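Local coordinates for 2-hydroxyethylphosphonate dioxygenase (Streptomyces viridochromogenes, PDB 4YAR), which catalyses the iron-dependent, oxygen-consuming conversion of 2-hydroxyethylphosphonate to hydroxymethylphosphonate and formate, a step in the biosynthesis of the antibiotic phosphinothricin tripeptide, at residues D166-G171 with S337-V341; D172-H176 with M325-L331; Y197-N202 with P332-G336; D349-E355 with P390-W396. The protein carries 1 engineered substitution. The contacts are given in a common frame with arbitrary orientation. Residue numbers count along the deposited sequence, not the author numbering.

Contact 1 of 4, residues D166-G171 with S337-V341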
loop_
_atom_site.group_PDB
_atom_site.type_symbol
_atom_site.label_atom_id
_atom_site.label_comp_id
_atom_site.label_asym_id
_atom_site.label_seq_id
_atom_site.Cartn_x
_atom_site.Cartn_y
_atom_site.Cartn_z
ATOM N N ASP A 166 7.592 21.150 -19.872
ATOM C CA ASP A 166 7.896 20.002 -19.029
ATOM C C ASP A 166 6.616 19.592 -18.363
ATOM O O ASP A 166 6.641 19.334 -17.162
ATOM C CB ASP A 166 8.885 20.351 -17.904
ATOM C CG ASP A 166 10.229 20.781 -18.383
ATOM O OD1 ASP A 166 10.661 20.318 -19.472
ATOM O OD2 ASP A 166 10.886 21.557 -17.619
ATOM N N ARG A 167 5.527 19.515 -19.139
ATOM C CA ARG A 167 4.236 19.201 -18.658
ATOM C C ARG A 167 4.097 17.720 -18.326
ATOM O O ARG A 167 3.077 17.303 -17.791
ATOM C CB ARG A 167 3.185 19.583 -19.688
ATOM C CG ARG A 167 3.210 21.059 -20.064
ATOM C CD ARG A 167 2.429 21.956 -19.113
ATOM N NE ARG A 167 1.016 22.044 -19.478
ATOM C CZ ARG A 167 0.309 23.142 -19.759
ATOM N NH1 ARG A 167 0.815 24.366 -19.752
ATOM N NH2 ARG A 167 -0.967 22.999 -20.038
ATOM N N TRP A 168 5.100 16.914 -18.663
ATOM C CA TRP A 168 5.146 15.563 -18.129
ATOM C C TRP A 168 5.145 15.573 -16.575
ATOM O O TRP A 168 4.750 14.594 -15.916
ATOM C CB TRP A 168 6.300 14.802 -18.736
ATOM C CG TRP A 168 7.650 15.218 -18.387
ATOM C CD1 TRP A 168 8.345 16.236 -18.930
ATOM C CD2 TRP A 168 8.533 14.574 -17.436
ATOM N NE1 TRP A 168 9.628 16.300 -18.364
ATOM C CE2 TRP A 168 9.764 15.278 -17.454
ATOM C CE3 TRP A 168 8.403 13.480 -16.587
ATOM C CZ2 TRP A 168 10.818 14.952 -16.635
ATOM C CZ3 TRP A 168 9.493 13.102 -15.811
ATOM C CH2 TRP A 168 10.696 13.836 -15.843
ATOM N N ILE A 169 5.623 16.662 -15.993
ATOM C CA ILE A 169 5.401 16.927 -14.562
ATOM C C ILE A 169 4.168 17.755 -14.517
ATOM O O ILE A 169 4.151 18.943 -14.949
ATOM C CB ILE A 169 6.613 17.646 -13.911
ATOM C CG1 ILE A 169 7.895 16.808 -14.073
ATOM C CG2 ILE A 169 6.256 18.111 -12.486
ATOM C CD1 ILE A 169 9.235 17.467 -13.766
ATOM N N THR A 170 3.067 17.135 -14.130
ATOM C CA THR A 170 1.767 17.690 -14.388
ATOM C C THR A 170 1.394 18.833 -13.415
ATOM O O THR A 170 0.644 19.781 -13.776
ATOM C CB THR A 170 0.661 16.607 -14.361
ATOM O OG1 THR A 170 0.501 16.069 -13.022
ATOM C CG2 THR A 170 0.987 15.492 -15.324
ATOM N N GLY A 171 1.914 18.759 -12.193
ATOM C CA GLY A 171 1.477 19.626 -11.097
ATOM C C GLY A 171 2.050 19.256 -9.735
ATOM O O GLY A 171 2.811 18.335 -9.619
ATOM N N SER A 337 5.678 8.443 -9.095
ATOM C CA SER A 337 6.712 9.025 -9.994
ATOM C C SER A 337 6.068 9.480 -11.315
ATOM O O SER A 337 5.088 8.890 -11.751
ATOM C CB SER A 337 7.804 7.963 -10.309
ATOM O OG SER A 337 8.395 7.455 -9.110
ATOM N N PHE A 338 6.602 10.541 -11.899
ATOM C CA PHE A 338 6.311 10.914 -13.305
ATOM C C PHE A 338 7.385 10.249 -14.162
ATOM O O PHE A 338 8.573 10.348 -13.823
ATOM C CB PHE A 338 6.363 12.402 -13.536
ATOM C CG PHE A 338 5.517 13.254 -12.635
ATOM C CD1 PHE A 338 4.185 13.558 -12.963
ATOM C CD2 PHE A 338 6.058 13.855 -11.518
ATOM C CE1 PHE A 338 3.427 14.380 -12.124
ATOM C CE2 PHE A 338 5.316 14.781 -10.733
ATOM C CZ PHE A 338 3.970 14.968 -11.022
ATOM N N LEU A 339 6.983 9.569 -15.213
ATOM C CA LEU A 339 7.918 8.925 -16.167
ATOM C C LEU A 339 7.749 9.426 -17.619
ATOM O O LEU A 339 6.694 9.327 -18.210
ATOM C CB LEU A 339 7.783 7.442 -16.189
ATOM C CG LEU A 339 8.050 6.630 -14.943
ATOM C CD1 LEU A 339 7.938 5.173 -15.268
ATOM C CD2 LEU A 339 9.477 6.914 -14.418
ATOM N N ARG A 340 8.836 9.929 -18.164
ATOM C CA ARG A 340 8.924 10.243 -19.598
ATOM C C ARG A 340 9.523 9.061 -20.395
ATOM O O ARG A 340 10.576 8.570 -20.035
ATOM C CB ARG A 340 9.786 11.494 -19.712
ATOM C CG ARG A 340 9.517 12.367 -20.894
ATOM C CD ARG A 340 10.604 13.405 -21.002
ATOM N NE ARG A 340 10.063 14.680 -21.432
ATOM C CZ ARG A 340 10.797 15.716 -21.854
ATOM N NH1 ARG A 340 12.131 15.633 -21.900
ATOM N NH2 ARG A 340 10.192 16.847 -22.230
ATOM N N VAL A 341 8.819 8.604 -21.449
ATOM C CA VAL A 341 9.231 7.499 -22.277
ATOM C C VAL A 341 9.634 8.109 -23.645
ATOM O O VAL A 341 8.934 8.965 -24.153
ATOM C CB VAL A 341 8.030 6.497 -22.474
ATOM C CG1 VAL A 341 8.464 5.282 -23.252
ATOM C CG2 VAL A 341 7.452 6.101 -21.119
#
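Along strand 335-343, alternate side chains face the loop 166-171, and the first to do so is Phe338. The face of its flat apolar ring packs against Ile169: Ile169 CA sits 4.0 Å from the centroid of the Phe338 ring, a CH-pi contact, and Ile169 CG2 lies 3.9 Å from Phe338 CE2. Leu339 points away and packs on strands 400-407 and 320-324. Arg340 faces the loop and lays its aliphatic stem over one face of the Trp168 indole, Arg340 CD 4.0 Å from the centroid of the five-membered ring, while Trp168 CE3 is 3.8 Å from Phe338 CB. A type I turn from Asp166 to Ile169, closed by Ile169 N to Asp166 O at 3.1 Å, presents the indole. Asp166 OD1, 4.5 Å from Arg340 NH2, is too far for a salt bridge and out of the guanidinium plane, so no N-H points at it. With no hydrogen bond between the segments, aromatic and aliphatic surfaces join the two beta domains here, and charge plays only a marginal part.

Contact 2 of 4, residues D172-H176 with M325-L331. Engineered in segment 172-176: His176 (natural residue Glu). With NA (sodium ion), chain L.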
loop_
_atom_site.group_PDB
_atom_site.type_symbol
_atom_site.label_atom_id
_atom_site.label_comp_id
_atom_site.label_asym_id
_atom_site.label_seq_id
_atom_site.Cartn_x
_atom_site.Cartn_y
_atom_site.Cartn_z
ATOM N N ASP A 172 1.671 20.023 -8.753
ATOM C CA ASP A 172 2.039 19.771 -7.373
ATOM C C ASP A 172 1.445 18.428 -6.928
ATOM O O ASP A 172 0.355 17.979 -7.434
ATOM C CB ASP A 172 1.478 20.882 -6.451
ATOM C CG ASP A 172 2.160 22.268 -6.573
ATOM O OD1 ASP A 172 3.225 22.464 -7.182
ATOM O OD2 ASP A 172 1.545 23.253 -6.066
ATOM N N SER A 173 2.071 17.828 -5.911
ATOM C CA SER A 173 1.543 16.632 -5.288
ATOM C C SER A 173 1.732 16.683 -3.808
ATOM O O SER A 173 2.596 17.404 -3.336
ATOM C CB SER A 173 2.192 15.348 -5.869
ATOM O OG SER A 173 3.601 15.408 -5.733
ATOM N N TYR A 174 0.935 15.937 -3.086
ATOM C CA TYR A 174 1.123 15.777 -1.671
ATOM C C TYR A 174 0.530 14.457 -1.157
ATOM O O TYR A 174 -0.348 13.823 -1.803
ATOM C CB TYR A 174 0.523 16.961 -0.889
ATOM C CG TYR A 174 -0.988 16.901 -0.733
ATOM C CD1 TYR A 174 -1.863 17.077 -1.801
ATOM C CD2 TYR A 174 -1.545 16.676 0.539
ATOM C CE1 TYR A 174 -3.231 16.999 -1.628
ATOM C CE2 TYR A 174 -2.899 16.622 0.721
ATOM C CZ TYR A 174 -3.751 16.797 -0.343
ATOM O OH TYR A 174 -5.110 16.681 -0.097
ATOM N N VAL A 175 0.914 14.126 0.073
ATOM C CA VAL A 175 0.394 12.963 0.740
ATOM C C VAL A 175 -0.562 13.432 1.792
ATOM O O VAL A 175 -0.196 14.194 2.698
ATOM C CB VAL A 175 1.437 12.133 1.428
ATOM C CG1 VAL A 175 0.716 10.989 2.162
ATOM C CG2 VAL A 175 2.403 11.609 0.395
ATOM N N HIS A 176 -1.746 12.842 1.681
ATOM C CA HIS A 176 -2.868 13.116 2.518
ATOM C C HIS A 176 -2.725 12.164 3.699
ATOM O O HIS A 176 -2.451 10.942 3.559
ATOM C CB HIS A 176 -4.174 12.941 1.711
ATOM C CG HIS A 176 -5.405 13.302 2.463
ATOM N ND1 HIS A 176 -5.562 14.512 3.110
ATOM C CD2 HIS A 176 -6.542 12.602 2.687
ATOM C CE1 HIS A 176 -6.744 14.534 3.701
ATOM N NE2 HIS A 176 -7.368 13.400 3.428
ATOM N N MET A 325 7.109 12.330 -7.288
ATOM C CA MET A 325 5.935 12.900 -6.647
ATOM C C MET A 325 6.195 12.891 -5.164
ATOM O O MET A 325 7.279 12.444 -4.714
ATOM C CB MET A 325 4.648 12.118 -6.917
ATOM C CG MET A 325 4.337 11.965 -8.335
ATOM S SD MET A 325 2.696 11.196 -8.430
ATOM C CE MET A 325 2.704 10.976 -10.256
ATOM N N ALA A 326 5.298 13.520 -4.411
ATOM C CA ALA A 326 5.390 13.500 -2.969
ATOM C C ALA A 326 5.570 12.099 -2.353
ATOM O O ALA A 326 4.996 11.099 -2.826
ATOM C CB ALA A 326 4.212 14.204 -2.403
ATOM N N SER A 327 6.306 12.047 -1.231
ATOM C CA SER A 327 6.517 10.797 -0.472
ATOM C C SER A 327 6.541 11.096 1.031
ATOM O O SER A 327 6.681 12.252 1.452
ATOM C CB SER A 327 7.814 10.084 -0.859
ATOM O OG SER A 327 8.960 10.883 -0.632
ATOM N N ALA A 328 6.462 10.030 1.819
ATOM C CA ALA A 328 6.462 10.164 3.242
ATOM C C ALA A 328 7.187 8.976 3.816
ATOM O O ALA A 328 6.809 7.869 3.534
ATOM C CB ALA A 328 5.042 10.214 3.752
ATOM N N ALA A 329 8.264 9.187 4.578
ATOM C CA ALA A 329 8.980 8.046 5.214
ATOM C C ALA A 329 8.161 7.233 6.204
ATOM O O ALA A 329 8.465 6.062 6.410
ATOM C CB ALA A 329 10.270 8.530 5.877
ATOM N N HIS A 330 7.057 7.787 6.710
ATOM C CA HIS A 330 6.108 6.999 7.519
ATOM C C HIS A 330 5.206 6.156 6.710
ATOM O O HIS A 330 4.445 5.404 7.322
ATOM C CB HIS A 330 5.207 7.923 8.354
ATOM C CG HIS A 330 5.966 8.900 9.173
ATOM N ND1 HIS A 330 6.493 10.053 8.601
ATOM C CD2 HIS A 330 6.261 8.964 10.496
ATOM C CE1 HIS A 330 7.160 10.724 9.498
ATOM N NE2 HIS A 330 6.988 10.124 10.679
ATOM N N LEU A 331 5.274 6.263 5.359
ATOM C CA LEU A 331 4.390 5.503 4.504
ATOM C C LEU A 331 5.289 4.920 3.409
ATOM O O LEU A 331 5.142 5.264 2.211
ATOM C CB LEU A 331 3.270 6.379 3.894
ATOM C CG LEU A 331 2.236 6.867 4.919
ATOM C CD1 LEU A 331 1.387 8.012 4.385
ATOM C CD2 LEU A 331 1.398 5.706 5.431
HETATM NA NA NA L . 5.076 11.963 8.372
HETATM O O HOH W 1 3.233 10.485 7.215
HETATM O O HOH W 2 6.121 13.499 9.114
HETATM O O HOH W 3 4.594 10.871 7.571
HETATM O O HOH W 4 6.861 11.115 6.678
#
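Val175 is the chief bump of this interface. It projects from strand 173-176 into a shallow hollow formed by the loop 325-331, whose wall is small methyl groups and one larger side chain: Val175 CG2 approaches Ala326 CB at 4.2 Å and Ala328 CB at 4.5 Å, while Val175 CG1 meets Leu331 CD1 at 3.8 Å. Alanine suits this wall because a bulkier residue would fill the space the valine occupies. Ala326 is a smaller bump, its CB pressing to 3.5 Å from Tyr174 CA. Two residues before Val175, Ser173 also faces the loop, and its hydroxyl accepts a hydrogen bond from Ala326 N (2.9 Å to OG). The alternation is that of a beta strand: 173-176 is, within this chain, the outermost strand of its sheet in the first of two cupin-type beta domains, and the loop belongs to the second. Tyr174 and the engineered His176 point to the other side, where Tyr174 OH hydrogen-bonds to Trp147 and His176 meets edge-to-face His182, an iron ligand that binds cadmium in this crystal. A type I turn, Ala328 to Leu331, carries His330 to the sodium ion, which its ND1 binds at 2.4 Å alongside Gln296.

Contact 3 of 4, residues Y197-N202 with P332-G336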
loop_
_atom_site.group_PDB
_atom_site.type_symbol
_atom_site.label_atom_id
_atom_site.label_comp_id
_atom_site.label_asym_id
_atom_site.label_seq_id
_atom_site.Cartn_x
_atom_site.Cartn_y
_atom_site.Cartn_z
ATOM N N TYR A 197 -4.589 8.555 -5.360
ATOM C CA TYR A 197 -4.064 7.206 -5.301
ATOM C C TYR A 197 -3.863 6.757 -3.836
ATOM O O TYR A 197 -2.960 7.266 -3.154
ATOM C CB TYR A 197 -2.707 7.121 -5.993
ATOM C CG TYR A 197 -2.171 5.693 -6.056
ATOM C CD1 TYR A 197 -2.679 4.793 -6.973
ATOM C CD2 TYR A 197 -1.179 5.262 -5.196
ATOM C CE1 TYR A 197 -2.239 3.490 -7.024
ATOM C CE2 TYR A 197 -0.689 3.966 -5.228
ATOM C CZ TYR A 197 -1.216 3.068 -6.163
ATOM O OH TYR A 197 -0.731 1.789 -6.172
ATOM N N THR A 198 -4.691 5.819 -3.415
ATOM C CA THR A 198 -4.626 5.325 -2.041
ATOM C C THR A 198 -3.751 4.059 -1.958
ATOM O O THR A 198 -3.519 3.351 -2.914
ATOM C CB THR A 198 -6.005 4.998 -1.537
ATOM O OG1 THR A 198 -6.468 3.876 -2.295
ATOM C CG2 THR A 198 -6.992 6.172 -1.650
ATOM N N ALA A 199 -3.121 3.855 -0.835
ATOM C CA ALA A 199 -2.438 2.576 -0.623
ATOM C C ALA A 199 -3.260 1.875 0.428
ATOM O O ALA A 199 -3.964 2.531 1.171
ATOM C CB ALA A 199 -1.037 2.831 -0.105
ATOM N N GLN A 200 -3.034 0.570 0.573
ATOM C CA GLN A 200 -3.541 -0.193 1.745
ATOM C C GLN A 200 -3.049 0.410 3.018
ATOM O O GLN A 200 -1.921 0.846 3.119
ATOM C CB GLN A 200 -3.136 -1.686 1.651
ATOM C CG GLN A 200 -1.727 -2.066 2.181
ATOM C CD GLN A 200 -0.519 -1.397 1.478
ATOM O OE1 GLN A 200 -0.578 -0.963 0.301
ATOM N NE2 GLN A 200 0.613 -1.365 2.194
ATOM N N SER A 201 -3.904 0.459 4.030
ATOM C CA SER A 201 -3.492 0.875 5.354
ATOM C C SER A 201 -2.839 -0.341 6.022
ATOM O O SER A 201 -3.394 -1.411 6.098
ATOM C CB SER A 201 -4.664 1.312 6.204
ATOM O OG SER A 201 -4.236 1.535 7.512
ATOM N N ASN A 202 -1.644 -0.171 6.511
ATOM C CA ASN A 202 -0.981 -1.277 7.164
ATOM C C ASN A 202 -1.426 -1.497 8.586
ATOM O O ASN A 202 -0.939 -2.433 9.212
ATOM C CB ASN A 202 0.568 -1.079 7.146
ATOM C CG ASN A 202 1.147 -1.249 5.748
ATOM O OD1 ASN A 202 0.744 -2.147 5.026
ATOM N ND2 ASN A 202 2.100 -0.414 5.373
ATOM N N PRO A 332 6.181 3.978 3.786
ATOM C CA PRO A 332 7.118 3.410 2.809
ATOM C C PRO A 332 6.536 2.636 1.654
ATOM O O PRO A 332 7.245 2.417 0.653
ATOM C CB PRO A 332 7.970 2.462 3.639
ATOM C CG PRO A 332 7.733 2.854 5.054
ATOM C CD PRO A 332 6.371 3.410 5.115
ATOM N N ASP A 333 5.326 2.143 1.773
ATOM C CA ASP A 333 4.731 1.328 0.703
ATOM C C ASP A 333 3.915 2.145 -0.346
ATOM O O ASP A 333 3.369 1.538 -1.258
ATOM C CB ASP A 333 3.804 0.314 1.283
ATOM C CG ASP A 333 4.511 -0.698 2.244
ATOM O OD1 ASP A 333 5.715 -0.884 2.176
ATOM O OD2 ASP A 333 3.806 -1.291 3.078
ATOM N N LEU A 334 3.852 3.468 -0.184
ATOM C CA LEU A 334 3.161 4.418 -1.092
ATOM C C LEU A 334 4.162 5.224 -1.930
ATOM O O LEU A 334 5.015 5.948 -1.399
ATOM C CB LEU A 334 2.276 5.322 -0.237
ATOM C CG LEU A 334 1.449 6.426 -0.905
ATOM C CD1 LEU A 334 0.563 5.801 -1.971
ATOM C CD2 LEU A 334 0.586 7.166 0.131
ATOM N N VAL A 335 4.131 5.079 -3.256
ATOM C CA VAL A 335 5.173 5.701 -4.033
ATOM C C VAL A 335 4.478 6.326 -5.233
ATOM O O VAL A 335 3.441 5.780 -5.742
ATOM C CB VAL A 335 6.240 4.664 -4.525
ATOM C CG1 VAL A 335 7.183 5.290 -5.479
ATOM C CG2 VAL A 335 7.055 4.062 -3.362
ATOM N N GLY A 336 5.060 7.405 -5.723
ATOM C CA GLY A 336 4.569 8.064 -6.992
ATOM C C GLY A 336 5.667 8.676 -7.765
ATOM O O GLY A 336 6.483 9.388 -7.182
#
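Leu334 and Asp333, adjacent in sequence, bury more surface here than any other residue and divide the contact into an oily half and a polar half. The CA-to-CB bond of Leu334 points sideways, but the end of the side chain comes near residues 197-202: Leu334 CD1 lies 3.7 Å from Tyr197 CD2 and 3.9 Å from Ala199 CB. Tyr197 offers the apolar edge of its ring, and the compact Ala199 lets the chains come close, its CA 5.9 Å from Leu334 CA. Tyr197 OH hydrogen-bonds to Ser407 while its ring stacks on Phe405. Asp333 uses its short carboxylate differently: Gln200 NE2 donates to Asn202 OD1 (2.9 Å) and Asn202 ND2 to Asp333 OD2 (3.0 Å), a short chain of hydrogen bonds suited to an asparagine, which can donate and accept at once. Gln200 OE1 accepts a hydrogen bond from Gly408 N, and Asp333 OD1 one from Tyr413 N at the start of helix 413-420. The contact therefore joins the end of strand 192-198, in the sheet of the first beta domain, to the beginning of strand 335-343, in that of the second; their sheet neighbours 133-140 and 400-407 lie close, Leu334 touching Ile134 and Ala199 touching Ser407.

Contact 4 of 4, residues D349-E355 with P390-W396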
loop_
_atom_site.group_PDB
_atom_site.type_symbol
_atom_site.label_atom_id
_atom_site.label_comp_id
_atom_site.label_asym_id
_atom_site.label_seq_id
_atom_site.Cartn_x
_atom_site.Cartn_y
_atom_site.Cartn_z
ATOM N N ASP A 349 14.010 -2.778 -18.483
ATOM C CA ASP A 349 13.011 -3.639 -17.904
ATOM C C ASP A 349 12.701 -3.035 -16.533
ATOM O O ASP A 349 13.616 -2.565 -15.829
ATOM C CB ASP A 349 13.444 -5.119 -17.838
ATOM C CG ASP A 349 13.091 -5.886 -19.138
ATOM O OD1 ASP A 349 12.948 -5.232 -20.172
ATOM O OD2 ASP A 349 12.839 -7.138 -19.164
ATOM N N LEU A 350 11.406 -2.933 -16.244
ATOM C CA LEU A 350 10.909 -2.625 -14.918
ATOM C C LEU A 350 10.444 -3.899 -14.221
ATOM O O LEU A 350 9.702 -4.738 -14.792
ATOM C CB LEU A 350 9.772 -1.601 -15.018
ATOM C CG LEU A 350 10.142 -0.354 -15.794
ATOM C CD1 LEU A 350 8.901 0.433 -16.158
ATOM C CD2 LEU A 350 11.126 0.546 -15.071
ATOM N N ILE A 351 10.877 -4.049 -12.984
ATOM C CA ILE A 351 10.539 -5.187 -12.114
ATOM C C ILE A 351 10.426 -4.424 -10.758
ATOM O O ILE A 351 11.337 -3.736 -10.318
ATOM C CB ILE A 351 11.535 -6.383 -12.113
ATOM C CG1 ILE A 351 12.078 -6.725 -13.528
ATOM C CG2 ILE A 351 10.842 -7.666 -11.655
ATOM C CD1 ILE A 351 13.027 -7.946 -13.628
ATOM N N ASP A 352 9.251 -4.430 -10.154
ATOM C CA ASP A 352 9.094 -3.776 -8.886
ATOM C C ASP A 352 8.764 -4.820 -7.823
ATOM O O ASP A 352 8.150 -5.795 -8.117
ATOM C CB ASP A 352 7.891 -2.801 -8.910
ATOM C CG ASP A 352 8.253 -1.402 -9.381
ATOM O OD1 ASP A 352 8.442 -1.307 -10.589
ATOM O OD2 ASP A 352 8.132 -0.390 -8.579
ATOM N N HIS A 353 9.083 -4.541 -6.574
ATOM C CA HIS A 353 8.795 -5.542 -5.504
ATOM C C HIS A 353 7.359 -5.595 -4.917
ATOM O O HIS A 353 7.093 -6.309 -3.928
ATOM C CB HIS A 353 9.826 -5.433 -4.424
ATOM C CG HIS A 353 9.710 -4.208 -3.584
ATOM N ND1 HIS A 353 8.741 -4.080 -2.613
ATOM C CD2 HIS A 353 10.498 -3.105 -3.490
ATOM C CE1 HIS A 353 8.909 -2.934 -1.989
ATOM N NE2 HIS A 353 9.989 -2.350 -2.459
ATOM N N ALA A 354 6.471 -4.785 -5.494
ATOM C CA ALA A 354 5.079 -4.825 -5.212
ATOM C C ALA A 354 4.290 -4.279 -6.444
ATOM O O ALA A 354 4.824 -4.172 -7.506
ATOM C CB ALA A 354 4.803 -4.024 -3.938
ATOM N N GLU A 355 3.018 -3.947 -6.258
ATOM C CA GLU A 355 2.118 -3.558 -7.335
ATOM C C GLU A 355 2.410 -2.152 -7.874
ATOM O O GLU A 355 2.876 -1.242 -7.179
ATOM C CB GLU A 355 0.670 -3.613 -6.867
ATOM C CG GLU A 355 0.182 -4.962 -6.373
ATOM C CD GLU A 355 -1.279 -4.963 -5.938
ATOM O OE1 GLU A 355 -2.050 -4.047 -6.262
ATOM O OE2 GLU A 355 -1.648 -5.955 -5.312
ATOM N N PRO A 390 3.144 -7.790 -8.362
ATOM C CA PRO A 390 4.512 -7.750 -7.831
ATOM C C PRO A 390 5.436 -8.620 -8.691
ATOM O O PRO A 390 5.044 -9.710 -9.103
ATOM C CB PRO A 390 4.360 -8.355 -6.443
ATOM C CG PRO A 390 2.935 -8.070 -6.088
ATOM C CD PRO A 390 2.173 -8.292 -7.345
ATOM N N PHE A 391 6.639 -8.132 -8.919
ATOM C CA PHE A 391 7.672 -8.841 -9.661
ATOM C C PHE A 391 7.326 -9.185 -11.112
ATOM O O PHE A 391 7.957 -10.071 -11.696
ATOM C CB PHE A 391 8.154 -10.038 -8.852
ATOM C CG PHE A 391 8.919 -9.632 -7.639
ATOM C CD1 PHE A 391 10.198 -9.139 -7.759
ATOM C CD2 PHE A 391 8.343 -9.657 -6.367
ATOM C CE1 PHE A 391 10.918 -8.747 -6.669
ATOM C CE2 PHE A 391 9.039 -9.233 -5.276
ATOM C CZ PHE A 391 10.353 -8.798 -5.401
ATOM N N VAL A 392 6.305 -8.508 -11.710
ATOM C CA VAL A 392 6.002 -8.709 -13.102
ATOM C C VAL A 392 6.952 -7.845 -13.920
ATOM O O VAL A 392 6.925 -6.652 -13.842
ATOM C CB VAL A 392 4.538 -8.356 -13.397
ATOM C CG1 VAL A 392 4.256 -8.297 -14.871
ATOM C CG2 VAL A 392 3.656 -9.259 -12.604
ATOM N N ARG A 393 7.709 -8.493 -14.807
ATOM C CA ARG A 393 8.714 -7.781 -15.593
ATOM C C ARG A 393 7.980 -7.171 -16.803
ATOM O O ARG A 393 7.159 -7.786 -17.436
ATOM C CB ARG A 393 9.874 -8.722 -15.993
ATOM C CG ARG A 393 10.970 -8.179 -16.903
ATOM C CD ARG A 393 11.606 -9.355 -17.664
ATOM N NE ARG A 393 12.655 -9.996 -16.881
ATOM C CZ ARG A 393 13.088 -11.258 -17.050
ATOM N NH1 ARG A 393 12.560 -12.074 -17.982
ATOM N NH2 ARG A 393 14.062 -11.735 -16.266
ATOM N N HIS A 394 8.242 -5.923 -17.007
ATOM C CA HIS A 394 7.522 -5.113 -18.029
ATOM C C HIS A 394 8.370 -3.936 -18.457
ATOM O O HIS A 394 9.458 -3.627 -17.910
ATOM C CB HIS A 394 6.123 -4.653 -17.486
ATOM C CG HIS A 394 6.200 -3.726 -16.310
ATOM N ND1 HIS A 394 6.552 -4.134 -15.041
ATOM C CD2 HIS A 394 5.982 -2.390 -16.227
ATOM C CE1 HIS A 394 6.516 -3.105 -14.218
ATOM N NE2 HIS A 394 6.182 -2.031 -14.919
ATOM N N ARG A 395 7.922 -3.294 -19.527
ATOM C CA ARG A 395 8.617 -2.143 -20.053
ATOM C C ARG A 395 7.610 -1.331 -20.889
ATOM O O ARG A 395 6.573 -1.821 -21.286
ATOM C CB ARG A 395 9.803 -2.591 -20.921
ATOM C CG ARG A 395 9.340 -3.408 -22.083
ATOM C CD ARG A 395 10.515 -4.139 -22.696
ATOM N NE ARG A 395 10.885 -5.290 -21.881
ATOM C CZ ARG A 395 10.232 -6.438 -21.828
ATOM N NH1 ARG A 395 9.206 -6.652 -22.599
ATOM N NH2 ARG A 395 10.657 -7.413 -21.008
ATOM N N TRP A 396 7.926 -0.067 -21.057
ATOM C CA TRP A 396 7.142 0.863 -21.922
ATOM C C TRP A 396 7.995 1.250 -23.160
ATOM O O TRP A 396 9.201 1.528 -23.004
ATOM C CB TRP A 396 6.759 2.106 -21.184
ATOM C CG TRP A 396 5.776 1.948 -20.094
ATOM C CD1 TRP A 396 6.070 1.753 -18.791
ATOM C CD2 TRP A 396 4.338 2.015 -20.182
ATOM N NE1 TRP A 396 4.896 1.653 -18.052
ATOM C CE2 TRP A 396 3.825 1.809 -18.880
ATOM C CE3 TRP A 396 3.425 2.194 -21.225
ATOM C CZ2 TRP A 396 2.463 1.795 -18.618
ATOM C CZ3 TRP A 396 2.092 2.160 -20.965
ATOM C CH2 TRP A 396 1.606 2.008 -19.661
HETATM O O HOH W 5 6.952 -5.053 -11.613
#
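A bidentate salt bridge is the strongest polar link: Asp349 OD1 takes a hydrogen bond from Arg395 NE at 2.7 Å, and Asp349 OD2 one from Arg395 NH2 at 2.9 Å. Arg393 extends the network more loosely, with its NE 3.7 Å from Asp349 OD2. An arginine suits the centre of such a cluster because its planar guanidinium can serve several acids, and Arg395 also pairs with Glu368 and Asp370. Next, Leu350 and His394 form an antiparallel hydrogen-bonded pair, Leu350 N to His394 O at 2.7 Å and His394 N to Leu350 O at 2.9 Å. Farther along the chains part, and water 5 bridges the gap, accepting from Asp352 N (2.8 Å) and donating to Val392 O (2.7 Å); then Phe391 N reaches Asp352 O at 2.9 Å. Both Leu350 CB, 3.8 Å from the centroid of the His394 imidazole, and His353 CA, 3.9 Å from that of the Phe391 ring, make CH-pi contacts over the ring face, while Leu350 CD1 lies 4.1 Å from Trp396 CD1. The loop leading into strand 355-362 is thereby fastened alongside the start of strand 394-397, with strand 365-371 next to the latter and Tyr358 of strand 355-362 hydrogen-bonded through its OH to His394 NE2.

How the contacts relate
Contacts 1, 2 and 3 join the two beta domains, whereas contact 4 lies wholly within the second. Contacts 1 and 2 are buried; 3 and 4 are partly exposed, and the chemistry follows: aromatic and aliphatic packing in contact 1, small apolar groups with one hydrogen bond in contact 2, leucine packing beside amide-to-carboxylate hydrogen bonding in contact 3 and a salt-bridge network in contact 4. Contacts 1 and 3 share strand 335-343. Contact 2 meets contact 3 where Met325 N lies 3.0 Å from Gly336 O, probably a hydrogen bond, and contact 1 where Met325 CG packs 3.8 Å from Phe338 CE2. Contact 4 touches only contact 1, with Val341 CG1 3.8 Å from Trp396 O.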